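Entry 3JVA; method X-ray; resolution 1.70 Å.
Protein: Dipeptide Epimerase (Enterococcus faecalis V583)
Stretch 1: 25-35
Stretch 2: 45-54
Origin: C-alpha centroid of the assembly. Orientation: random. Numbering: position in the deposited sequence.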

# COMPACT_ATOMS: atom_id res chain seq x y z
N THR B 25 -19.19 36.74 20.77
CA THR B 25 -20.45 36.15 21.21
C THR B 25 -21.54 36.40 20.18
O THR B 25 -21.39 37.21 19.27
CB THR B 25 -20.92 36.76 22.56
OG1 THR B 25 -21.18 38.15 22.39
CG2 THR B 25 -19.85 36.57 23.63
N ILE B 26 -22.65 35.69 20.34
CA ILE B 26 -23.80 35.81 19.45
C ILE B 26 -25.05 35.89 20.31
O ILE B 26 -25.32 34.99 21.10
CB ILE B 26 -23.92 34.58 18.52
CG1 ILE B 26 -22.62 34.38 17.75
CG2 ILE B 26 -25.09 34.77 17.56
CD1 ILE B 26 -22.61 33.14 16.88
N GLU B 27 -25.82 36.96 20.16
CA GLU B 27 -27.04 37.10 20.95
C GLU B 27 -28.31 37.11 20.11
O GLU B 27 -29.41 37.21 20.64
CB GLU B 27 -26.98 38.37 21.81
CG GLU B 27 -26.49 39.61 21.09
CD GLU B 27 -26.34 40.80 22.03
OE1 GLU B 27 -25.87 41.86 21.58
OE2 GLU B 27 -26.70 40.66 23.22
N SER B 28 -28.14 36.96 18.80
CA SER B 28 -29.28 36.95 17.89
C SER B 28 -29.00 35.99 16.74
O SER B 28 -27.86 35.84 16.31
CB SER B 28 -29.52 38.36 17.33
OG SER B 28 -30.65 38.40 16.48
N ALA B 29 -30.04 35.31 16.27
CA ALA B 29 -29.91 34.39 15.15
C ALA B 29 -30.30 35.19 13.91
O ALA B 29 -31.48 35.43 13.67
CB ALA B 29 -30.84 33.21 15.32
N ASP B 30 -29.30 35.63 13.16
CA ASP B 30 -29.56 36.42 11.96
C ASP B 30 -29.32 35.58 10.72
O ASP B 30 -28.19 35.22 10.40
CB ASP B 30 -28.66 37.67 11.98
CG ASP B 30 -28.85 38.50 13.24
OD1 ASP B 30 -29.90 38.36 13.90
OD2 ASP B 30 -27.95 39.31 13.57
N SER B 31 -30.40 35.27 10.01
CA SER B 31 -30.32 34.44 8.82
C SER B 31 -31.06 35.02 7.62
O SER B 31 -31.71 36.06 7.71
CB SER B 31 -30.89 33.06 9.11
OG SER B 31 -32.24 33.17 9.55
N ALA B 32 -30.96 34.31 6.51
CA ALA B 32 -31.64 34.72 5.29
C ALA B 32 -32.83 33.79 5.11
O ALA B 32 -32.70 32.58 5.28
CB ALA B 32 -30.68 34.59 4.10
N ILE B 33 -34.00 34.36 4.83
CA ILE B 33 -35.18 33.55 4.60
C ILE B 33 -35.65 33.81 3.17
O ILE B 33 -35.80 34.96 2.76
CB ILE B 33 -36.32 33.89 5.60
CG1 ILE B 33 -35.94 33.38 6.99
CG2 ILE B 33 -37.63 33.24 5.15
CD1 ILE B 33 -37.00 33.59 8.06
N VAL B 34 -35.85 32.73 2.42
CA VAL B 34 -36.26 32.83 1.04
C VAL B 34 -37.67 32.30 0.83
O VAL B 34 -38.11 31.38 1.51
CB VAL B 34 -35.31 32.04 0.11
CG1 VAL B 34 -35.75 32.18 -1.35
CG2 VAL B 34 -33.89 32.55 0.26
N GLU B 35 -38.37 32.91 -0.12
CA GLU B 35 -39.71 32.49 -0.47
C GLU B 35 -39.70 32.37 -1.98
O GLU B 35 -39.50 33.36 -2.68
CB GLU B 35 -40.74 33.53 -0.02
CG GLU B 35 -40.82 33.69 1.49
CD GLU B 35 -41.84 34.74 1.91
OE1 GLU B 35 -43.00 34.64 1.45
OE2 GLU B 35 -41.49 35.64 2.69
N TYR B 45 -40.68 27.82 1.29
CA TYR B 45 -39.82 28.55 2.21
C TYR B 45 -38.48 27.86 2.42
O TYR B 45 -38.41 26.64 2.53
CB TYR B 45 -40.52 28.70 3.57
CG TYR B 45 -41.77 29.53 3.50
CD1 TYR B 45 -41.71 30.92 3.60
CD2 TYR B 45 -43.02 28.94 3.31
CE1 TYR B 45 -42.87 31.71 3.50
CE2 TYR B 45 -44.18 29.71 3.21
CZ TYR B 45 -44.09 31.09 3.31
OH TYR B 45 -45.24 31.84 3.23
N GLY B 46 -37.43 28.66 2.49
CA GLY B 46 -36.10 28.12 2.71
C GLY B 46 -35.32 29.05 3.61
O GLY B 46 -35.71 30.20 3.82
N GLU B 47 -34.23 28.55 4.17
CA GLU B 47 -33.41 29.38 5.05
C GLU B 47 -31.93 29.13 4.80
O GLU B 47 -31.52 28.01 4.52
CB GLU B 47 -33.72 29.10 6.52
CG GLU B 47 -32.86 29.91 7.49
CD GLU B 47 -33.30 29.78 8.95
OE1 GLU B 47 -33.65 28.65 9.37
OE2 GLU B 47 -33.28 30.80 9.68
N GLY B 48 -31.16 30.21 4.88
CA GLY B 48 -29.73 30.13 4.71
C GLY B 48 -29.18 30.57 6.05
O GLY B 48 -29.27 31.75 6.40
N GLY B 49 -28.65 29.63 6.81
CA GLY B 49 -28.10 29.94 8.11
C GLY B 49 -26.59 30.11 8.03
O GLY B 49 -25.86 29.14 7.80
N PRO B 50 -26.10 31.34 8.22
CA PRO B 50 -24.66 31.59 8.16
C PRO B 50 -23.96 31.03 9.39
O PRO B 50 -24.61 30.59 10.34
CB PRO B 50 -24.58 33.11 8.06
CG PRO B 50 -25.76 33.54 8.89
CD PRO B 50 -26.85 32.59 8.44
N GLY B 51 -22.63 31.05 9.36
CA GLY B 51 -21.85 30.55 10.48
C GLY B 51 -20.41 30.83 10.08
O GLY B 51 -19.69 29.93 9.67
N ILE B 52 -20.01 32.09 10.22
CA ILE B 52 -18.68 32.51 9.82
C ILE B 52 -17.55 31.70 10.45
O ILE B 52 -16.58 31.35 9.77
CB ILE B 52 -18.48 34.03 10.10
CG1 ILE B 52 -17.19 34.52 9.43
CG2 ILE B 52 -18.45 34.29 11.60
CD1 ILE B 52 -17.04 36.03 9.43
N PHE B 53 -17.68 31.38 11.73
CA PHE B 53 -16.66 30.61 12.43
C PHE B 53 -16.61 29.13 12.06
O PHE B 53 -15.66 28.44 12.42
CB PHE B 53 -16.86 30.77 13.94
CG PHE B 53 -18.25 30.47 14.40
CD1 PHE B 53 -18.64 29.16 14.68
CD2 PHE B 53 -19.19 31.48 14.52
CE1 PHE B 53 -19.95 28.87 15.06
CE2 PHE B 53 -20.50 31.20 14.90
CZ PHE B 53 -20.88 29.90 15.18
N ILE B 54 -17.62 28.64 11.35
CA ILE B 54 -17.67 27.23 10.94
C ILE B 54 -17.52 27.04 9.44
O ILE B 54 -16.69 26.26 8.98
CB ILE B 54 -18.99 26.55 11.37
CG1 ILE B 54 -19.06 26.44 12.89
CG2 ILE B 54 -19.08 25.15 10.75
CD1 ILE B 54 -20.35 25.82 13.40

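Antiparallel strands are held by a repeating backbone ladder, and side-chain contacts add to it; this pair from a dipeptide epimerase illustrates both. The shortest polar contact is a side-chain hydrogen bond: Ser31 OG donates to Glu47 OE2 at 2.6 Å. A carboxylate oxygen is a good acceptor, which suits so short a bond, and both carboxylate oxygens of Glu47 are also hydrogen-bonded elsewhere in the structure, so its oxygens are satisfied.

Next comes the ladder. The strand carrying Ala32 and Val34 runs antiparallel to the one carrying Gly46 and Gly48, with 157° between their directions. Ala32 and Gly48 form one hydrogen-bonded pair, Ala32 N to Gly48 O at 3.1 Å and Gly48 N to Ala32 O at 2.9 Å. Two residues on, Val34 and Gly46 repeat it, with Val34 N to Gly46 O at 2.9 Å and Gly46 N to Val34 O at 3.0 Å. Between and beyond these lie the non-hydrogen-bonded pairs, Ile33 with Glu47 and Glu35 with Tyr45. Here CA-H groups approach carbonyls already engaged in the ladder: Glu47 CA lies 3.3 Å from Ala32 O, and Tyr45 CA 3.4 Å from Val34 O.

Alternation sorts the side chains. Ala32 and Val34 share one face with two glycines, so on that face the second strand contributes only backbone opposite them. Ile33, Glu35, Tyr45 and Glu47 occupy the other, where the aliphatic part of Glu35 packs obliquely on the tyrosine ring, Glu35 CG to Tyr45 CE1 at 3.5 Å.

Past the paired strands, contact becomes packing. Pro50 CG sits 3.3 Å from Asp30 O, its ring resting against the backbone. Farther out, beyond the corner at Ser28, Ile26 CD1 meets Phe53 CE2 at 3.5 Å, an apolar contact that extends the association past the ladder.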